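Local structure of methylmalonyl-CoA carboxyltransferase 12S subunit (Propionibacterium freudenreichii, 1ON9) at the interface of chains A and B. The protein catalyses transfer of the carboxyl group of methylmalonyl-CoA to the biotin of the 1.3S subunit, as the hexameric core of transcarboxylase. Numbering follows the deposited sequence. Chains: chain A/B, Methylmalonyl-CoA carboxyltransferase 12S subunit.

Contact 1: the interface of chains A and B. Residues chain A 373, 384-385, 388-389, 392; chain B 184, 202.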
ATOM      1  N   PHE A 373      -8.066  30.534  29.949  1.00 12.04           N
ATOM      2  CA  PHE A 373      -9.434  30.090  29.801  1.00 13.40           C
ATOM      3  C   PHE A 373     -10.300  30.911  30.743  1.00 16.56           C
ATOM      4  O   PHE A 373      -9.807  31.464  31.729  1.00 20.53           O
ATOM      5  CB  PHE A 373      -9.559  28.599  30.090  1.00 15.20           C
ATOM      6  CG  PHE A 373      -8.921  27.744  29.032  1.00 18.11           C
ATOM      7  CD1 PHE A 373      -7.572  27.421  29.104  1.00 17.22           C
ATOM      8  CD2 PHE A 373      -9.659  27.317  27.929  1.00 20.66           C
ATOM      9  CE1 PHE A 373      -6.959  26.678  28.077  1.00 19.81           C
ATOM     10  CE2 PHE A 373      -9.063  26.578  26.900  1.00 17.11           C
ATOM     11  CZ  PHE A 373      -7.711  26.261  26.977  1.00 19.01           C
ATOM     12  N   ILE A 384     -14.699  22.027  30.836  1.00 13.62           N
ATOM     13  CA  ILE A 384     -13.757  22.770  30.025  1.00 16.76           C
ATOM     14  C   ILE A 384     -12.550  21.852  29.790  1.00 17.26           C
ATOM     15  O   ILE A 384     -11.857  21.965  28.791  1.00 12.26           O
ATOM     16  CB  ILE A 384     -13.286  24.072  30.726  1.00 12.80           C
ATOM     17  CG1 ILE A 384     -12.266  24.794  29.841  1.00 14.81           C
ATOM     18  CG2 ILE A 384     -12.663  23.762  32.074  1.00 15.39           C
ATOM     19  CD1 ILE A 384     -12.826  25.209  28.461  1.00 16.86           C
ATOM     20  N   ILE A 385     -12.310  20.934  30.721  1.00 17.97           N
ATOM     21  CA  ILE A 385     -11.187  20.023  30.567  1.00 18.40           C
ATOM     22  C   ILE A 385     -11.350  19.206  29.288  1.00 14.34           C
ATOM     23  O   ILE A 385     -10.471  19.219  28.442  1.00 13.58           O
ATOM     24  CB  ILE A 385     -11.044  19.084  31.788  1.00 17.22           C
ATOM     25  CG1 ILE A 385     -10.458  19.869  32.972  1.00 21.48           C
ATOM     26  CG2 ILE A 385     -10.128  17.905  31.454  1.00 14.40           C
ATOM     27  CD1 ILE A 385     -10.326  19.045  34.244  1.00 16.92           C
ATOM     28  N   GLY A 388     -11.856  21.843  26.128  1.00  9.71           N
ATOM     29  CA  GLY A 388     -10.649  22.551  25.749  1.00  9.87           C
ATOM     30  C   GLY A 388      -9.686  21.589  25.078  1.00 15.22           C
ATOM     31  O   GLY A 388      -8.945  21.955  24.156  1.00 12.89           O
ATOM     32  N   ALA A 389      -9.705  20.342  25.533  1.00 11.43           N
ATOM     33  CA  ALA A 389      -8.829  19.333  24.965  1.00 11.55           C
ATOM     34  C   ALA A 389      -9.104  19.131  23.472  1.00 12.69           C
ATOM     35  O   ALA A 389      -8.227  18.685  22.741  1.00 13.80           O
ATOM     36  CB  ALA A 389      -8.979  18.005  25.729  1.00 11.99           C
ATOM     37  N   LEU A 392      -6.698  21.133  21.411  1.00 10.64           N
ATOM     38  CA  LEU A 392      -5.372  20.537  21.471  1.00 10.58           C
ATOM     39  C   LEU A 392      -5.351  19.306  20.564  1.00  9.79           C
ATOM     40  O   LEU A 392      -4.398  19.080  19.825  1.00  9.19           O
ATOM     41  CB  LEU A 392      -5.032  20.153  22.914  1.00  9.55           C
ATOM     42  CG  LEU A 392      -4.917  21.320  23.915  1.00 14.27           C
ATOM     43  CD1 LEU A 392      -4.958  20.779  25.336  1.00 13.79           C
ATOM     44  CD2 LEU A 392      -3.625  22.089  23.687  1.00  9.32           C
TER
ATOM     45  N   TYR B 184      -5.240  18.789  30.718  1.00 10.10           N
ATOM     46  CA  TYR B 184      -5.587  18.436  29.352  1.00 11.29           C
ATOM     47  C   TYR B 184      -4.938  17.130  28.917  1.00 11.67           C
ATOM     48  O   TYR B 184      -5.415  16.481  27.986  1.00 13.86           O
ATOM     49  CB  TYR B 184      -5.208  19.577  28.404  1.00  7.68           C
ATOM     50  CG  TYR B 184      -6.126  20.760  28.527  1.00  9.63           C
ATOM     51  CD1 TYR B 184      -5.616  22.044  28.731  1.00 12.67           C
ATOM     52  CD2 TYR B 184      -7.511  20.604  28.443  1.00 14.15           C
ATOM     53  CE1 TYR B 184      -6.466  23.151  28.848  1.00 14.36           C
ATOM     54  CE2 TYR B 184      -8.370  21.702  28.555  1.00 14.06           C
ATOM     55  CZ  TYR B 184      -7.837  22.972  28.757  1.00 15.02           C
ATOM     56  OH  TYR B 184      -8.673  24.065  28.851  1.00 16.63           O
ATOM     57  N   ILE B 202      -8.998  23.406  35.470  1.00 15.63           N
ATOM     58  CA  ILE B 202      -8.206  24.254  34.573  1.00 18.23           C
ATOM     59  C   ILE B 202      -7.875  25.550  35.325  1.00 18.82           C
ATOM     60  O   ILE B 202      -6.717  25.945  35.434  1.00 19.24           O
ATOM     61  CB  ILE B 202      -8.984  24.590  33.266  1.00 18.98           C
ATOM     62  CG1 ILE B 202      -9.237  23.302  32.467  1.00 18.62           C
ATOM     63  CG2 ILE B 202      -8.187  25.582  32.411  1.00 19.43           C
ATOM     64  CD1 ILE B 202      -7.970  22.541  32.097  1.00 17.08           C
TER
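B:Tyr184 drives its ring into chain A until the phenol oxygen OH stands over the centre of the A:Phe373 ring, 3.0 Å above its plane. The two side chains come from opposite directions, the end of the tyrosine meeting the face of the phenylalanine with the ring planes steeply inclined rather than stacked. The rims touch as well, A:Phe373 CE1 lying 3.6 Å from B:Tyr184 CE1. A flat ring offers a broad apolar surface for the tyrosine's end, and its pi cloud could interact with the hydroxyl if the O-H points that way.

The CD2-CE2 edge of the tyrosine lies against backbone. The carbonyl oxygens of A:Ile384 and A:Ile385 meet it in the ring plane, A:Ile385 O 3.3 Å from B:Tyr184 CE2, an approach that is probably mildly favourable, since ring-edge hydrogens carry slight positive charge. A:Gly388 CA is 3.7 Å from the same CE2; a residue with no side chain brings the helix surface close to the ring, and the small A:Ala389 continues that surface.

Aliphatic groups touch the ring from both sides. A:Leu392 CD1 presses under its CB-CG end, 3.3 Å from B:Tyr184 CB, while CD1 of B:Ile202, from the tyrosine's own chain, lies near the rim of the opposite face. These branched groups should limit the ring's freedom to turn.

B:Ile202 in turn divides its branches. CG1 lies anti to the carbonyl carbon (chi1 -64°), which leaves CG2 anti to the backbone N; CG2 reaches A:Phe373 CD1 at 3.8 Å, and CG1 packs tightly on A:Ile384 CG2 at 3.5 Å and also touches A:Ile385 CG1.

In the fold, chain A supplies one side of helix 384-397 and the loop after strand 364-370. Chain B supplies the start of helix 184-188 and the loop following strand 199-201. The C-terminal carboxyltransferase half of one subunit thus receives the N-terminal half of the other, the pairing typical of this family.

Contact 2: the interface of chains A and B. Residues chain A 348, 351-352, 390, 521-522; chain B 521-523.
This is an interface of the homohexamer in which the C-terminal tails of two subunits meet beside their two-fold axis; B:Cys523 also packs against helices 344-359 and 384-397 of chain A, tying the pair together. A:Lys390 NZ donates a hydrogen bond to the terminal carboxylate of B:Cys523, 2.8 Å from its O. A long, extended lysine suits the task, since its ammonium reaches from helix 384-397 to the neighbour's chain end.

A:Asp348 steadies that ammonium from helix 344-359. Its OD1 forms a salt bridge with A:Lys390 NZ at 2.7 Å, approached on the syn side but 32° out of the carboxylate plane. The ammonium thus meets two carboxylates, about a right angle apart, which would be expected to stabilise its positive charge. An alanine in place of A:Asp348 is likely to leave A:Lys390 without this charged mate, its ammonium less firmly aimed at the B:Cys523 carboxylate.

Water 1 links A:Lys390 NZ to the carbonyl oxygens of both prolines, A:Pro522 and B:Pro522. Water 2, 3.0 Å from B:Cys523 N, joins that N-H to A:Glu352 OE2 and so holds the last peptide on its other side.

The thiol of B:Cys523 turns away from the polar cluster. With SG anti to the carbonyl carbon (chi1 -70°), the sulfur meets the edge of the A:Phe521 ring in plane, 3.5 Å from CE1, and lies 3.9 Å from A:Glu352 CB; a small, polarisable sulfur suits contact with a ring edge and aliphatic carbon. The two Phe521 rings meet edge to edge, although their spacing is doubtful.

For the protein, the site holds the extreme C-terminus in place and so probably strengthens the pairing of subunits in the core.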
ATOM      1  N   ASP A 348     -15.055  24.307  21.199  1.00 10.44           N
ATOM      2  CA  ASP A 348     -15.771  23.497  20.212  1.00 12.51           C
ATOM      3  C   ASP A 348     -15.703  24.196  18.864  1.00 13.43           C
ATOM      4  O   ASP A 348     -15.422  23.587  17.834  1.00 14.97           O
ATOM      5  CB  ASP A 348     -17.257  23.371  20.565  1.00 12.90           C
ATOM      6  CG  ASP A 348     -17.519  22.395  21.690  1.00 19.30           C
ATOM      7  OD1 ASP A 348     -16.684  21.489  21.922  1.00 12.74           O
ATOM      8  OD2 ASP A 348     -18.585  22.533  22.325  1.00 14.27           O
ATOM      9  N   ALA A 351     -12.165  23.863  17.467  1.00  9.87           N
ATOM     10  CA  ALA A 351     -11.858  22.478  17.127  1.00 10.74           C
ATOM     11  C   ALA A 351     -12.571  21.978  15.889  1.00  9.66           C
ATOM     12  O   ALA A 351     -11.977  21.280  15.070  1.00 11.12           O
ATOM     13  CB  ALA A 351     -12.174  21.543  18.328  1.00  6.36           C
ATOM     14  N   GLU A 352     -13.851  22.295  15.756  1.00  9.22           N
ATOM     15  CA  GLU A 352     -14.584  21.836  14.590  1.00 12.43           C
ATOM     16  C   GLU A 352     -14.012  22.442  13.319  1.00 12.78           C
ATOM     17  O   GLU A 352     -13.877  21.754  12.312  1.00 10.96           O
ATOM     18  CB  GLU A 352     -16.065  22.194  14.684  1.00 15.06           C
ATOM     19  CG  GLU A 352     -16.851  21.741  13.466  1.00 23.28           C
ATOM     20  CD  GLU A 352     -18.296  22.215  13.473  1.00 24.49           C
ATOM     21  OE1 GLU A 352     -18.511  23.440  13.541  1.00 27.41           O
ATOM     22  OE2 GLU A 352     -19.208  21.361  13.407  1.00 26.80           O
ATOM     23  N   LYS A 390     -10.317  19.454  23.017  1.00 10.82           N
ATOM     24  CA  LYS A 390     -10.647  19.305  21.594  1.00 10.56           C
ATOM     25  C   LYS A 390      -9.774  20.168  20.695  1.00 10.42           C
ATOM     26  O   LYS A 390      -9.441  19.767  19.574  1.00 11.63           O
ATOM     27  CB  LYS A 390     -12.115  19.664  21.332  1.00 10.88           C
ATOM     28  CG  LYS A 390     -13.087  18.779  22.073  1.00 14.00           C
ATOM     29  CD  LYS A 390     -14.507  19.230  21.834  1.00 14.37           C
ATOM     30  CE  LYS A 390     -15.456  18.484  22.751  1.00 12.12           C
ATOM     31  NZ  LYS A 390     -16.828  18.771  22.299  1.00 11.82           N
ATOM     32  N   PHE A 521     -11.093  11.483  19.624  1.00 12.10           N
ATOM     33  CA  PHE A 521     -11.424  12.897  19.738  1.00 12.01           C
ATOM     34  C   PHE A 521     -12.265  13.110  20.995  1.00 13.61           C
ATOM     35  O   PHE A 521     -13.252  12.408  21.216  1.00 14.64           O
ATOM     36  CB  PHE A 521     -12.207  13.346  18.503  1.00 14.79           C
ATOM     37  CG  PHE A 521     -12.462  14.816  18.462  1.00 20.94           C
ATOM     38  CD1 PHE A 521     -13.752  15.309  18.426  1.00 26.16           C
ATOM     39  CD2 PHE A 521     -11.408  15.712  18.439  1.00 26.13           C
ATOM     40  CE1 PHE A 521     -13.987  16.672  18.361  1.00 26.53           C
ATOM     41  CE2 PHE A 521     -11.638  17.078  18.375  1.00 28.37           C
ATOM     42  CZ  PHE A 521     -12.930  17.553  18.334  1.00 22.38           C
ATOM     43  N   PRO A 522     -11.880  14.068  21.843  1.00 12.46           N
ATOM     44  CA  PRO A 522     -12.672  14.284  23.059  1.00 14.99           C
ATOM     45  C   PRO A 522     -14.105  14.639  22.722  1.00 15.75           C
ATOM     46  O   PRO A 522     -14.370  15.255  21.679  1.00 15.17           O
ATOM     47  CB  PRO A 522     -11.956  15.442  23.740  1.00 14.30           C
ATOM     48  CG  PRO A 522     -10.523  15.281  23.250  1.00 11.18           C
ATOM     49  CD  PRO A 522     -10.723  14.975  21.802  1.00 12.57           C
TER
ATOM     50  N   PHE B 521     -16.029  14.688  13.120  1.00 15.60           N
ATOM     51  CA  PHE B 521     -16.727  14.285  14.333  1.00 16.33           C
ATOM     52  C   PHE B 521     -17.354  15.526  14.972  1.00 12.94           C
ATOM     53  O   PHE B 521     -16.673  16.507  15.227  1.00 13.17           O
ATOM     54  CB  PHE B 521     -15.754  13.610  15.309  1.00 13.37           C
ATOM     55  CG  PHE B 521     -16.420  13.024  16.522  1.00 21.59           C
ATOM     56  CD1 PHE B 521     -16.351  13.665  17.754  1.00 25.46           C
ATOM     57  CD2 PHE B 521     -17.123  11.828  16.435  1.00 28.20           C
ATOM     58  CE1 PHE B 521     -16.972  13.117  18.887  1.00 24.56           C
ATOM     59  CE2 PHE B 521     -17.751  11.272  17.558  1.00 28.58           C
ATOM     60  CZ  PHE B 521     -17.673  11.922  18.783  1.00 24.26           C
ATOM     61  N   PRO B 522     -18.670  15.498  15.213  1.00 13.54           N
ATOM     62  CA  PRO B 522     -19.384  16.630  15.821  1.00 13.61           C
ATOM     63  C   PRO B 522     -18.733  17.057  17.128  1.00 14.10           C
ATOM     64  O   PRO B 522     -18.224  16.220  17.877  1.00 13.40           O
ATOM     65  CB  PRO B 522     -20.779  16.064  16.053  1.00 16.02           C
ATOM     66  CG  PRO B 522     -20.920  15.071  14.939  1.00 13.11           C
ATOM     67  CD  PRO B 522     -19.591  14.376  14.968  1.00 14.12           C
ATOM     68  N   CYS B 523     -18.740  18.355  17.402  1.00 15.09           N
ATOM     69  CA  CYS B 523     -18.155  18.862  18.638  1.00 17.24           C
ATOM     70  C   CYS B 523     -19.234  19.280  19.619  1.00 18.28           C
ATOM     71  O   CYS B 523     -19.154  18.848  20.784  1.00 21.87           O
ATOM     72  CB  CYS B 523     -17.247  20.053  18.357  1.00 15.28           C
ATOM     73  SG  CYS B 523     -15.747  19.584  17.517  1.00 18.01           S
ATOM     74  OXT CYS B 523     -20.130  20.043  19.209  1.00 20.54           O
TER
HETATM   75  O   HOH W   1     -16.867  16.258  20.535  1.00 11.57           O
HETATM   76  O   HOH W   2     -20.400  19.737  15.282  1.00 28.47           O

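The centres of contact 1 and contact 2 lie about 12 Å apart along the same dimer interface, and helix 384-397 of chain A serves both. Consecutive residues divide the work: A:Ala389 belongs to contact 1, and the next residue, A:Lys390, to contact 2. Contact 1 is chiefly aromatic and aliphatic packing, whereas contact 2 adds charge and ordered water. Because the interface is two-fold symmetric, each has a twin with the chains exchanged, so both subunits grip and are gripped. Together they should lock the relative position of the subunits on which the hexameric core is built.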